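PDB 2WAN: pullulanase from Bacillus acidopullulyticus, which catalyses the hydrolysis of alpha-1,6-glucosidic linkages in pullulan and, as a starch-debranching enzyme, probably in related branched glucans. Local coordinates for residues H423-A428 and S540-R545; L481-V486 and S819-R824; A413-G418 and E533-I538; D605-W610 and N637-I642. All coordinates share one frame; numbering follows the deposited sequence.

Interaction 1: residues H423-A428 and S540-R545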
loop_
_atom_site.group_PDB
_atom_site.type_symbol
_atom_site.label_atom_id
_atom_site.label_comp_id
_atom_site.label_asym_id
_atom_site.label_seq_id
_atom_site.Cartn_x
_atom_site.Cartn_y
_atom_site.Cartn_z
ATOM N N HIS A 423 -7.869 -9.554 -25.281
ATOM C CA HIS A 423 -6.473 -9.919 -24.999
ATOM C C HIS A 423 -5.802 -8.991 -23.955
ATOM O O HIS A 423 -5.839 -7.765 -24.087
ATOM C CB HIS A 423 -5.666 -9.947 -26.302
ATOM C CG HIS A 423 -4.272 -10.473 -26.136
ATOM N ND1 HIS A 423 -3.147 -9.717 -26.394
ATOM C CD2 HIS A 423 -3.829 -11.680 -25.715
ATOM C CE1 HIS A 423 -2.068 -10.442 -26.144
ATOM N NE2 HIS A 423 -2.454 -11.634 -25.725
ATOM N N GLU A 424 -5.191 -9.602 -22.936
ATOM C CA GLU A 424 -4.458 -8.884 -21.883
ATOM C C GLU A 424 -3.350 -7.982 -22.422
ATOM O O GLU A 424 -2.731 -8.263 -23.466
ATOM C CB GLU A 424 -3.889 -9.862 -20.842
ATOM C CG GLU A 424 -2.974 -10.962 -21.403
ATOM C CD GLU A 424 -3.724 -12.215 -21.890
ATOM O OE1 GLU A 424 -4.967 -12.183 -22.089
ATOM O OE2 GLU A 424 -3.051 -13.248 -22.084
ATOM N N GLN A 425 -3.116 -6.898 -21.686
ATOM C CA GLN A 425 -2.085 -5.933 -22.014
ATOM C C GLN A 425 -1.064 -5.866 -20.871
ATOM O O GLN A 425 -1.082 -4.955 -20.031
ATOM C CB GLN A 425 -2.711 -4.570 -22.310
ATOM C CG GLN A 425 -3.491 -4.508 -23.610
ATOM C CD GLN A 425 -2.650 -4.829 -24.831
ATOM O OE1 GLN A 425 -3.058 -5.619 -25.687
ATOM N NE2 GLN A 425 -1.471 -4.226 -24.912
ATOM N N THR A 426 -0.206 -6.879 -20.838
ATOM C CA THR A 426 0.803 -7.051 -19.799
ATOM C C THR A 426 2.130 -7.240 -20.519
ATOM O O THR A 426 2.340 -8.268 -21.175
ATOM C CB THR A 426 0.501 -8.293 -18.931
ATOM O OG1 THR A 426 0.122 -9.395 -19.778
ATOM C CG2 THR A 426 -0.670 -8.016 -17.977
ATOM N N PRO A 427 3.028 -6.246 -20.431
ATOM C CA PRO A 427 4.292 -6.362 -21.157
ATOM C C PRO A 427 5.295 -7.284 -20.453
ATOM O O PRO A 427 5.009 -7.804 -19.371
ATOM C CB PRO A 427 4.811 -4.928 -21.162
ATOM C CG PRO A 427 4.352 -4.405 -19.854
ATOM C CD PRO A 427 2.948 -4.972 -19.690
ATOM N N ALA A 428 6.464 -7.471 -21.073
ATOM C CA ALA A 428 7.482 -8.396 -20.532
ATOM C C ALA A 428 7.997 -7.973 -19.157
ATOM O O ALA A 428 8.310 -8.823 -18.318
ATOM C CB ALA A 428 8.635 -8.564 -21.520
ATOM N N SER A 540 -12.372 -1.981 -24.409
ATOM C CA SER A 540 -12.076 -0.894 -25.342
ATOM C C SER A 540 -10.604 -0.517 -25.316
ATOM O O SER A 540 -9.979 -0.354 -26.355
ATOM C CB SER A 540 -12.902 0.358 -25.001
ATOM O OG SER A 540 -12.578 1.430 -25.877
ATOM N N LEU A 541 -10.076 -0.352 -24.106
ATOM C CA LEU A 541 -8.677 0.032 -23.925
ATOM C C LEU A 541 -7.773 -1.088 -24.464
ATOM O O LEU A 541 -6.826 -0.799 -25.196
ATOM C CB LEU A 541 -8.363 0.395 -22.473
ATOM C CG LEU A 541 -8.932 1.769 -22.018
ATOM C CD1 LEU A 541 -8.699 2.011 -20.549
ATOM C CD2 LEU A 541 -8.319 2.928 -22.855
ATOM N N HIS A 542 -8.112 -2.338 -24.154
ATOM C CA HIS A 542 -7.330 -3.473 -24.653
ATOM C C HIS A 542 -7.285 -3.500 -26.176
ATOM O O HIS A 542 -6.235 -3.791 -26.756
ATOM C CB HIS A 542 -7.881 -4.817 -24.162
ATOM C CG HIS A 542 -7.610 -5.137 -22.716
ATOM N ND1 HIS A 542 -6.705 -4.457 -21.923
ATOM C CD2 HIS A 542 -8.086 -6.149 -21.953
ATOM C CE1 HIS A 542 -6.674 -5.015 -20.717
ATOM N NE2 HIS A 542 -7.484 -6.059 -20.724
ATOM N N GLN A 543 -8.409 -3.184 -26.829
ATOM C CA GLN A 543 -8.453 -3.138 -28.305
ATOM C C GLN A 543 -7.491 -2.109 -28.873
ATOM O O GLN A 543 -7.083 -2.220 -30.028
ATOM C CB GLN A 543 -9.858 -2.824 -28.810
ATOM C CG GLN A 543 -10.804 -4.018 -28.832
ATOM C CD GLN A 543 -12.267 -3.585 -28.863
ATOM O OE1 GLN A 543 -12.576 -2.388 -28.988
ATOM N NE2 GLN A 543 -13.173 -4.549 -28.731
ATOM N N GLN A 544 -7.135 -1.106 -28.072
ATOM C CA GLN A 544 -6.159 -0.088 -28.497
ATOM C C GLN A 544 -4.758 -0.364 -27.925
ATOM O O GLN A 544 -3.886 0.515 -27.943
ATOM C CB GLN A 544 -6.660 1.337 -28.142
ATOM C CG GLN A 544 -8.058 1.688 -28.725
ATOM C CD GLN A 544 -8.276 1.225 -30.171
ATOM O OE1 GLN A 544 -9.289 0.592 -30.483
ATOM N NE2 GLN A 544 -7.327 1.523 -31.045
ATOM N N ARG A 545 -4.541 -1.592 -27.434
ATOM C CA ARG A 545 -3.268 -2.003 -26.837
ATOM C C ARG A 545 -2.889 -1.127 -25.626
ATOM O O ARG A 545 -1.702 -0.809 -25.381
ATOM C CB ARG A 545 -2.152 -2.056 -27.910
ATOM C CG ARG A 545 -2.507 -3.014 -29.067
ATOM C CD ARG A 545 -1.615 -2.836 -30.306
ATOM N NE ARG A 545 -1.648 -1.470 -30.845
ATOM C CZ ARG A 545 -2.646 -0.943 -31.558
ATOM N NH1 ARG A 545 -3.741 -1.646 -31.848
ATOM N NH2 ARG A 545 -2.548 0.307 -31.985
HETATM O O HOH W 1 -0.151 -1.978 -23.117
#
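Gln425 runs its side chain past the imidazole of His542 to the backbone of Arg545. Its CB lies 4.0 Å from His542 ND1, and CG comes closer, 3.6 Å from that same ND1. There the chain bends (chi2 -60°), and CD, OE1 and NE2 arrive beside Arg545 CA, NE2 closest at 3.4 Å; OE1 also lies near His542 O. The two side chains run alongside each other in opposing senses, amide and ring planes 52° apart. No direct hydrogen bond crosses the contact; instead a water accepts from Gln425 NE2 at 3.2 Å and lies 3.0 Å from Arg545 O, to which it can donate, though other acceptors are near. Arg545, with positive phi, is the C-prime residue of the Schellman motif that ends helix 529-543, a helix packed outside the parallel barrel of the alpha-amylase-type catalytic domain: Arg545 N bonds His542 O, and Ile546 N bonds Leu541 O. One face of the His542 ring carries His423 O, 3.3 Å above the plane and displaced from the ring centre. The ring's polar atoms turn to other partners, NE2 to His615 O and, weakly, ND1 to Ile546 O. Asp617 accepts the backbone N-H of Gln425.

Interaction 2: residues L481-V486 and S819-R824; sequences LGITTV and SMIHLR
Ile821 and His822, neighbours on helix 811-826, meet the turn Leu481-Gly482-Ile483, and no hydrogen bond links the two segments. The apolar part rests on Ile821, whose CB points toward the turn. Its CD1 lies 4.0 Å from Leu481 CG, the two side chains crossing obliquely. The same Ile821 CD1 is 4.0 Å from Ile483 CG2, but here the side chains lie side by side and point the same way.

Contacts with the backbone are closer. Chi1 of -71° puts CG1 of Ile821 beside the backbone N; the other branch, CG2, lies anti to that N and reaches Gly482 O at 3.3 Å. His822 NE2 approaches Gly482 CA to 3.6 Å, the ring being oblique to both this carbon and Leu481 O. A beta carbon on Gly482 would come within 2.7 Å of His822 NE2, a clash; the positive phi of Gly482 (95°) would also jam that carbon against the preceding carbonyl.

The polar links involve residues flanking the segments: His822 NE2 is hydrogen-bonded to Glu480 O, and Asn825 ND2 to Gly482 O. Replacing His822 by an alanine would probably leave Glu480 O without this partner and open a gap beside Gly482 CA.

Leu481 and Ile483 both touch Tyr436 on strand 435-438, and Ile821 touches Phe768 on helix 753-769. Strand 435-438, helix 474-481 and strand 485-488 form a beta-alpha-beta crossover of the TIM barrel; the glycine turn is its helix-to-strand connection, and helix 811-826 packs against that turn.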
loop_
_atom_site.group_PDB
_atom_site.type_symbol
_atom_site.label_atom_id
_atom_site.label_comp_id
_atom_site.label_asym_id
_atom_site.label_seq_id
_atom_site.Cartn_x
_atom_site.Cartn_y
_atom_site.Cartn_z
ATOM N N LEU A 481 -1.240 10.121 -27.698
ATOM C CA LEU A 481 -0.241 10.432 -26.688
ATOM C C LEU A 481 0.811 9.328 -26.535
ATOM O O LEU A 481 1.982 9.608 -26.221
ATOM C CB LEU A 481 -0.941 10.712 -25.357
ATOM C CG LEU A 481 -0.078 11.190 -24.185
ATOM C CD1 LEU A 481 0.614 12.540 -24.522
ATOM C CD2 LEU A 481 -0.938 11.313 -22.915
ATOM N N GLY A 482 0.408 8.072 -26.740
ATOM C CA GLY A 482 1.385 6.963 -26.678
ATOM C C GLY A 482 1.521 6.221 -25.351
ATOM O O GLY A 482 2.323 5.269 -25.230
ATOM N N ILE A 483 0.738 6.610 -24.347
ATOM C CA ILE A 483 0.802 5.896 -23.063
ATOM C C ILE A 483 0.357 4.446 -23.235
ATOM O O ILE A 483 -0.408 4.128 -24.146
ATOM C CB ILE A 483 0.034 6.623 -21.904
ATOM C CG1 ILE A 483 -1.480 6.780 -22.207
ATOM C CG2 ILE A 483 0.682 8.033 -21.647
ATOM C CD1 ILE A 483 -2.360 5.544 -21.802
ATOM N N THR A 484 0.884 3.560 -22.397
ATOM C CA THR A 484 0.627 2.129 -22.566
ATOM C C THR A 484 -0.457 1.597 -21.632
ATOM O O THR A 484 -1.008 0.524 -21.875
ATOM C CB THR A 484 1.883 1.268 -22.288
ATOM O OG1 THR A 484 2.207 1.326 -20.892
ATOM C CG2 THR A 484 3.081 1.751 -23.112
ATOM N N THR A 485 -0.715 2.314 -20.539
ATOM C CA THR A 485 -1.486 1.760 -19.439
ATOM C C THR A 485 -2.208 2.895 -18.728
ATOM O O THR A 485 -1.591 3.911 -18.388
ATOM C CB THR A 485 -0.572 1.014 -18.411
ATOM O OG1 THR A 485 0.362 0.180 -19.110
ATOM C CG2 THR A 485 -1.390 0.151 -17.462
ATOM N N VAL A 486 -3.523 2.734 -18.546
ATOM C CA VAL A 486 -4.312 3.691 -17.751
ATOM C C VAL A 486 -4.416 3.161 -16.326
ATOM O O VAL A 486 -4.832 2.020 -16.111
ATOM C CB VAL A 486 -5.727 3.913 -18.360
ATOM C CG1 VAL A 486 -6.602 4.748 -17.418
ATOM C CG2 VAL A 486 -5.612 4.627 -19.689
ATOM N N SER A 819 5.866 13.073 -28.154
ATOM C CA SER A 819 7.120 12.763 -28.851
ATOM C C SER A 819 8.113 12.052 -27.917
ATOM O O SER A 819 8.801 11.118 -28.346
ATOM C CB SER A 819 7.754 14.040 -29.431
ATOM O OG SER A 819 6.971 14.544 -30.509
ATOM N N MET A 820 8.182 12.498 -26.659
ATOM C CA MET A 820 9.012 11.858 -25.630
ATOM C C MET A 820 8.551 10.446 -25.328
ATOM O O MET A 820 9.368 9.531 -25.193
ATOM C CB MET A 820 9.012 12.669 -24.328
ATOM C CG MET A 820 10.098 13.709 -24.274
ATOM S SD MET A 820 11.798 13.050 -24.150
ATOM C CE MET A 820 12.619 14.657 -24.128
ATOM N N ILE A 821 7.237 10.279 -25.195
ATOM C CA ILE A 821 6.678 8.964 -24.865
ATOM C C ILE A 821 6.936 7.980 -26.014
ATOM O O ILE A 821 7.417 6.869 -25.780
ATOM C CB ILE A 821 5.196 9.074 -24.511
ATOM C CG1 ILE A 821 5.050 9.768 -23.160
ATOM C CG2 ILE A 821 4.509 7.667 -24.473
ATOM C CD1 ILE A 821 3.672 10.407 -22.952
ATOM N N HIS A 822 6.664 8.401 -27.248
ATOM C CA HIS A 822 6.922 7.535 -28.410
ATOM C C HIS A 822 8.400 7.178 -28.575
ATOM O O HIS A 822 8.725 6.047 -28.931
ATOM C CB HIS A 822 6.373 8.173 -29.691
ATOM C CG HIS A 822 4.873 8.198 -29.743
ATOM N ND1 HIS A 822 4.131 7.259 -30.425
ATOM C CD2 HIS A 822 3.978 9.044 -29.182
ATOM C CE1 HIS A 822 2.845 7.543 -30.304
ATOM N NE2 HIS A 822 2.725 8.617 -29.549
ATOM N N LEU A 823 9.286 8.129 -28.297
ATOM C CA LEU A 823 10.729 7.839 -28.319
ATOM C C LEU A 823 11.098 6.701 -27.339
ATOM O O LEU A 823 11.777 5.741 -27.728
ATOM C CB LEU A 823 11.545 9.104 -28.013
ATOM C CG LEU A 823 13.074 8.900 -28.125
ATOM C CD1 LEU A 823 13.519 8.895 -29.587
ATOM C CD2 LEU A 823 13.766 10.010 -27.372
ATOM N N ARG A 824 10.670 6.809 -26.084
ATOM C CA ARG A 824 10.868 5.739 -25.106
ATOM C C ARG A 824 10.279 4.408 -25.589
ATOM O O ARG A 824 10.936 3.347 -25.444
ATOM C CB ARG A 824 10.266 6.106 -23.740
ATOM C CG ARG A 824 10.692 5.130 -22.644
ATOM C CD ARG A 824 9.884 5.320 -21.350
ATOM N NE ARG A 824 10.295 4.345 -20.321
ATOM C CZ ARG A 824 11.367 4.470 -19.529
ATOM N NH1 ARG A 824 12.196 5.502 -19.650
ATOM N NH2 ARG A 824 11.639 3.526 -18.628
#

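Interaction 3: residues A413-G418 and E533-I538; sequences ATDPAG and ELKQLI
Lys535 NZ is gripped by two oxygens of the loop 413-418. It donates to Thr414 OG1 at 2.8 Å and to Asp415 OD1 at 2.9 Å, the latter bond being part of a salt bridge in which the ammonium meets OD1 nearly along its C-O axis. The lysine crosses the threonine side chain at about a right angle. A third oxygen comes from outside the segments: Glu613 OE2 on helix 597-614 forms another salt bridge with NZ, so two carboxylates share the one cation and would probably stabilise its charge.

Beneath the polar end, the stem of Lys535 packs on Pro416. Pro416 CD lies 3.8 Å from Lys535 CB and 4.0 Å from Lys535 CD, again with the side chains crossing at about a right angle. On the next residue of the helix, Gln536 CG sits 3.7 Å from Pro416 CB as the two side chains pass with their ends facing contrary ways. The contact thus joins the segment leading to barrel strand 435-438 with helix 529-543, one of the helices surrounding the parallel barrel of the catalytic domain.

Lys535 spans the distance because its chain is extended beyond CG (chi2 176°, chi3 176°), and chi4 of 170° carries NZ on in the same line to the two oxygens. An alanine in its place would probably leave the carboxylates of Asp415 and Glu613 near each other without their shared cation, and would take from Pro416 CD its contact with the lysine CD.

Second-shell bonds position the loop: Thr414 OG1 also bonds Leu411 O, and Thr414 O accepts from Thr532 OG1. Farther along, Ala417 O accepts a bond from Gln539 NE2.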
loop_
_atom_site.group_PDB
_atom_site.type_symbol
_atom_site.label_atom_id
_atom_site.label_comp_id
_atom_site.label_asym_id
_atom_site.label_seq_id
_atom_site.Cartn_x
_atom_site.Cartn_y
_atom_site.Cartn_z
ATOM N N ALA A 413 -23.672 -13.781 -18.055
ATOM C CA ALA A 413 -24.634 -12.939 -18.747
ATOM C C ALA A 413 -24.213 -11.474 -18.755
ATOM O O ALA A 413 -24.694 -10.700 -19.576
ATOM C CB ALA A 413 -26.018 -13.085 -18.127
ATOM N N THR A 414 -23.321 -11.099 -17.831
ATOM C CA THR A 414 -22.820 -9.702 -17.800
ATOM C C THR A 414 -21.726 -9.408 -18.823
ATOM O O THR A 414 -21.385 -8.239 -19.036
ATOM C CB THR A 414 -22.303 -9.279 -16.393
ATOM O OG1 THR A 414 -21.059 -9.934 -16.105
ATOM C CG2 THR A 414 -23.307 -9.679 -15.319
ATOM N N ASP A 415 -21.138 -10.445 -19.430
ATOM C CA ASP A 415 -20.037 -10.218 -20.360
ATOM C C ASP A 415 -20.548 -9.485 -21.587
ATOM O O ASP A 415 -21.590 -9.859 -22.153
ATOM C CB ASP A 415 -19.422 -11.549 -20.822
ATOM C CG ASP A 415 -18.655 -12.278 -19.743
ATOM O OD1 ASP A 415 -18.344 -11.718 -18.674
ATOM O OD2 ASP A 415 -18.341 -13.468 -19.985
ATOM N N PRO A 416 -19.825 -8.432 -22.029
ATOM C CA PRO A 416 -20.247 -7.802 -23.266
ATOM C C PRO A 416 -19.917 -8.678 -24.476
ATOM O O PRO A 416 -19.122 -9.616 -24.366
ATOM C CB PRO A 416 -19.418 -6.509 -23.305
ATOM C CG PRO A 416 -18.126 -6.894 -22.621
ATOM C CD PRO A 416 -18.609 -7.801 -21.466
ATOM N N ALA A 417 -20.543 -8.391 -25.614
ATOM C CA ALA A 417 -20.247 -9.105 -26.860
ATOM C C ALA A 417 -18.767 -8.951 -27.192
ATOM O O ALA A 417 -18.188 -7.868 -27.003
ATOM C CB ALA A 417 -21.129 -8.577 -28.007
ATOM N N GLY A 418 -18.156 -10.035 -27.651
ATOM C CA GLY A 418 -16.753 -9.994 -28.050
ATOM C C GLY A 418 -15.760 -10.236 -26.927
ATOM O O GLY A 418 -14.562 -10.336 -27.196
ATOM N N GLU A 533 -20.491 -2.455 -18.051
ATOM C CA GLU A 533 -19.909 -1.208 -18.538
ATOM C C GLU A 533 -18.443 -1.060 -18.194
ATOM O O GLU A 533 -17.688 -0.554 -19.007
ATOM C CB GLU A 533 -20.727 0.017 -18.100
ATOM C CG GLU A 533 -22.113 0.013 -18.819
ATOM C CD GLU A 533 -23.116 0.993 -18.246
ATOM O OE1 GLU A 533 -22.725 1.856 -17.440
ATOM O OE2 GLU A 533 -24.324 0.903 -18.605
ATOM N N LEU A 534 -18.040 -1.526 -17.014
ATOM C CA LEU A 534 -16.618 -1.499 -16.670
ATOM C C LEU A 534 -15.852 -2.495 -17.528
ATOM O O LEU A 534 -14.746 -2.201 -17.996
ATOM C CB LEU A 534 -16.402 -1.738 -15.172
ATOM C CG LEU A 534 -14.938 -1.791 -14.669
ATOM C CD1 LEU A 534 -14.099 -0.558 -15.099
ATOM C CD2 LEU A 534 -14.866 -1.982 -13.160
ATOM N N LYS A 535 -16.448 -3.662 -17.762
ATOM C CA LYS A 535 -15.819 -4.602 -18.697
ATOM C C LYS A 535 -15.668 -3.970 -20.077
ATOM O O LYS A 535 -14.658 -4.196 -20.736
ATOM C CB LYS A 535 -16.601 -5.929 -18.795
ATOM C CG LYS A 535 -16.521 -6.777 -17.545
ATOM C CD LYS A 535 -17.412 -8.037 -17.661
ATOM C CE LYS A 535 -17.222 -8.907 -16.418
ATOM N NZ LYS A 535 -18.241 -10.013 -16.367
ATOM N N GLN A 536 -16.667 -3.186 -20.522
ATOM C CA GLN A 536 -16.580 -2.534 -21.831
ATOM C C GLN A 536 -15.461 -1.509 -21.861
ATOM O O GLN A 536 -14.779 -1.387 -22.870
ATOM C CB GLN A 536 -17.920 -1.899 -22.225
ATOM C CG GLN A 536 -18.965 -2.960 -22.548
ATOM C CD GLN A 536 -20.344 -2.365 -22.793
ATOM O OE1 GLN A 536 -21.020 -1.921 -21.870
ATOM N NE2 GLN A 536 -20.770 -2.381 -24.043
ATOM N N LEU A 537 -15.271 -0.783 -20.757
ATOM C CA LEU A 537 -14.116 0.142 -20.652
ATOM C C LEU A 537 -12.792 -0.618 -20.874
ATOM O O LEU A 537 -11.944 -0.219 -21.691
ATOM C CB LEU A 537 -14.103 0.859 -19.297
ATOM C CG LEU A 537 -12.928 1.803 -18.959
ATOM C CD1 LEU A 537 -13.343 2.788 -17.860
ATOM C CD2 LEU A 537 -11.673 1.060 -18.471
ATOM N N ILE A 538 -12.625 -1.701 -20.125
ATOM C CA ILE A 538 -11.410 -2.525 -20.193
ATOM C C ILE A 538 -11.239 -3.131 -21.591
ATOM O O ILE A 538 -10.149 -3.080 -22.167
ATOM C CB ILE A 538 -11.450 -3.600 -19.087
ATOM C CG1 ILE A 538 -11.399 -2.919 -17.716
ATOM C CG2 ILE A 538 -10.309 -4.657 -19.252
ATOM C CD1 ILE A 538 -11.912 -3.818 -16.574
#

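Interaction 4: residues D605-W610 and N637-I642; sequences DSVNYW and NELHAI
Asn608 and Glu638 set their side chains at about a right angle, the amide and carboxylate planes turned 47° apart. Asn608 ND2 donates to Glu638 OE1 over 2.9 Å, but the bond is bent, with an N-H...O angle of 132°. The acceptor is met nearly along its C-O axis, although it lies out of the plane of the amide. Glu638 spans the gap with a chain extended beyond CG, while the amide of Asn608 is also held from its own helix, where ND2 bonds Leu604 O. A water donates to Glu638 OE1 at 3.2 Å and to Asp605 OD1 at 2.8 Å, and so comes between two acidic groups that would probably otherwise repel each other.

The helices run nearly parallel, their segment axes 10.4 Å apart at closest approach and inclined by 23°. Helix 597-614 leads to strand 618-621, and helix 629-642 to strand 647-650, successive parallel strands of the TIM barrel; the contact therefore joins two neighbouring helices of its outer layer.

On the barrel side, Val607 and Leu639 cross at about a right angle, Val607 CG2 lying 4.1 Å from Leu639 CD1. Both side chains also touch Phe619 of strand 618-621. The other branch of leucine goes to the asparagine: Leu639 CD2 is 4.0 Å from Asn608 OD1, their side chains crossing at a slant. Ile642, one turn beyond Glu638, brings its CD1 to 3.1 Å from Asn608 OD1, a close approach of a methyl to the amide oxygen.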
loop_
_atom_site.group_PDB
_atom_site.type_symbol
_atom_site.label_atom_id
_atom_site.label_comp_id
_atom_site.label_asym_id
_atom_site.label_seq_id
_atom_site.Cartn_x
_atom_site.Cartn_y
_atom_site.Cartn_z
ATOM N N ASP A 605 -8.118 -13.164 -2.417
ATOM C CA ASP A 605 -9.277 -13.591 -3.213
ATOM C C ASP A 605 -9.784 -12.428 -4.082
ATOM O O ASP A 605 -10.128 -12.622 -5.251
ATOM C CB ASP A 605 -10.420 -14.076 -2.329
ATOM C CG ASP A 605 -10.141 -15.424 -1.678
ATOM O OD1 ASP A 605 -9.217 -16.135 -2.093
ATOM O OD2 ASP A 605 -10.871 -15.764 -0.740
ATOM N N SER A 606 -9.802 -11.224 -3.505
ATOM C CA SER A 606 -10.308 -10.050 -4.236
ATOM C C SER A 606 -9.462 -9.715 -5.472
ATOM O O SER A 606 -10.002 -9.536 -6.560
ATOM C CB SER A 606 -10.404 -8.830 -3.323
ATOM O OG SER A 606 -11.058 -7.770 -4.010
ATOM N N VAL A 607 -8.142 -9.629 -5.316
ATOM C CA VAL A 607 -7.305 -9.248 -6.470
ATOM C C VAL A 607 -7.359 -10.358 -7.538
ATOM O O VAL A 607 -7.365 -10.072 -8.729
ATOM C CB VAL A 607 -5.844 -8.848 -6.102
ATOM C CG1 VAL A 607 -5.825 -7.533 -5.317
ATOM C CG2 VAL A 607 -5.121 -9.962 -5.337
ATOM N N ASN A 608 -7.438 -11.613 -7.110
ATOM C CA ASN A 608 -7.614 -12.702 -8.080
ATOM C C ASN A 608 -8.910 -12.549 -8.860
ATOM O O ASN A 608 -8.929 -12.777 -10.066
ATOM C CB ASN A 608 -7.582 -14.068 -7.401
ATOM C CG ASN A 608 -6.167 -14.595 -7.241
ATOM O OD1 ASN A 608 -5.606 -15.191 -8.163
ATOM N ND2 ASN A 608 -5.584 -14.375 -6.072
ATOM N N TYR A 609 -9.977 -12.172 -8.153
ATOM C CA TYR A 609 -11.301 -12.013 -8.763
ATOM C C TYR A 609 -11.259 -10.886 -9.804
ATOM O O TYR A 609 -11.777 -11.054 -10.923
ATOM C CB TYR A 609 -12.375 -11.712 -7.700
ATOM C CG TYR A 609 -13.697 -11.293 -8.305
ATOM C CD1 TYR A 609 -14.508 -12.222 -8.987
ATOM C CD2 TYR A 609 -14.141 -9.971 -8.218
ATOM C CE1 TYR A 609 -15.738 -11.837 -9.542
ATOM C CE2 TYR A 609 -15.365 -9.570 -8.786
ATOM C CZ TYR A 609 -16.156 -10.511 -9.446
ATOM O OH TYR A 609 -17.351 -10.122 -10.017
ATOM N N TRP A 610 -10.674 -9.740 -9.443
ATOM C CA TRP A 610 -10.603 -8.632 -10.401
ATOM C C TRP A 610 -9.808 -8.991 -11.668
ATOM O O TRP A 610 -10.205 -8.651 -12.793
ATOM C CB TRP A 610 -10.069 -7.355 -9.732
ATOM C CG TRP A 610 -11.150 -6.697 -8.918
ATOM C CD1 TRP A 610 -11.351 -6.826 -7.573
ATOM C CD2 TRP A 610 -12.216 -5.872 -9.408
ATOM N NE1 TRP A 610 -12.459 -6.106 -7.181
ATOM C CE2 TRP A 610 -13.015 -5.514 -8.292
ATOM C CE3 TRP A 610 -12.573 -5.396 -10.688
ATOM C CZ2 TRP A 610 -14.148 -4.687 -8.404
ATOM C CZ3 TRP A 610 -13.706 -4.559 -10.808
ATOM C CH2 TRP A 610 -14.480 -4.218 -9.662
ATOM N N ASN A 637 3.207 -13.271 -5.916
ATOM C CA ASN A 637 3.359 -14.674 -6.308
ATOM C C ASN A 637 2.090 -15.280 -6.920
ATOM O O ASN A 637 2.162 -15.976 -7.930
ATOM C CB ASN A 637 3.876 -15.509 -5.128
ATOM C CG ASN A 637 5.321 -15.176 -4.760
ATOM O OD1 ASN A 637 6.022 -14.486 -5.497
ATOM N ND2 ASN A 637 5.764 -15.658 -3.606
ATOM N N GLU A 638 0.935 -15.023 -6.307
ATOM C CA GLU A 638 -0.330 -15.561 -6.821
ATOM C C GLU A 638 -0.680 -14.973 -8.180
ATOM O O GLU A 638 -1.019 -15.708 -9.119
ATOM C CB GLU A 638 -1.483 -15.333 -5.840
ATOM C CG GLU A 638 -1.405 -16.207 -4.597
ATOM C CD GLU A 638 -2.697 -16.252 -3.804
ATOM O OE1 GLU A 638 -3.741 -15.720 -4.264
ATOM O OE2 GLU A 638 -2.654 -16.833 -2.698
ATOM N N LEU A 639 -0.582 -13.647 -8.298
ATOM C CA LEU A 639 -0.937 -13.028 -9.564
ATOM C C LEU A 639 0.062 -13.348 -10.684
ATOM O O LEU A 639 -0.357 -13.546 -11.832
ATOM C CB LEU A 639 -1.174 -11.522 -9.419
ATOM C CG LEU A 639 -2.343 -11.178 -8.490
ATOM C CD1 LEU A 639 -2.440 -9.667 -8.378
ATOM C CD2 LEU A 639 -3.682 -11.797 -8.963
ATOM N N HIS A 640 1.357 -13.433 -10.362
ATOM C CA HIS A 640 2.361 -13.745 -11.400
ATOM C C HIS A 640 2.261 -15.204 -11.863
ATOM O O HIS A 640 2.657 -15.541 -12.975
ATOM C CB HIS A 640 3.791 -13.402 -10.951
ATOM C CG HIS A 640 4.050 -11.924 -10.836
ATOM N ND1 HIS A 640 3.647 -11.014 -11.790
ATOM C CD2 HIS A 640 4.679 -11.206 -9.874
ATOM C CE1 HIS A 640 4.016 -9.795 -11.418
ATOM N NE2 HIS A 640 4.650 -9.886 -10.262
ATOM N N ALA A 641 1.715 -16.059 -11.008
ATOM C CA ALA A 641 1.408 -17.436 -11.416
ATOM C C ALA A 641 0.313 -17.493 -12.485
ATOM O O ALA A 641 0.319 -18.387 -13.337
ATOM C CB ALA A 641 1.033 -18.296 -10.196
ATOM N N ILE A 642 -0.622 -16.546 -12.437
ATOM C CA ILE A 642 -1.659 -16.426 -13.463
ATOM C C ILE A 642 -1.028 -15.841 -14.731
ATOM O O ILE A 642 -1.190 -16.380 -15.826
ATOM C CB ILE A 642 -2.820 -15.543 -12.956
ATOM C CG1 ILE A 642 -3.568 -16.270 -11.832
ATOM C CG2 ILE A 642 -3.791 -15.138 -14.106
ATOM C CD1 ILE A 642 -4.364 -15.360 -10.974
HETATM O O HOH W 2 -6.823 -16.063 -3.551
#

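In the fold
All four contacts lie in or around the barrel of the catalytic domain, and no substrate defines the active site here. Interactions 1 and 3 share helix 529-543; their centres are 15 Å apart, and both bring the loop before strand 435-438 against it. Interaction 1 meets interaction 2 where Leu541 CD1 packs on Val486 CG2 at 4.1 Å, connecting that helix with strand 485-488. On another flank interaction 3 touches interaction 4, Leu534 CD2 lying 3.7 Å from Trp610 CZ3, so helix 529-543 also packs on helix 597-614. Interactions 2 and 4 are farthest apart, about 27 Å between centres, yet interaction 4 is nested in the chain loop closed by interaction 2.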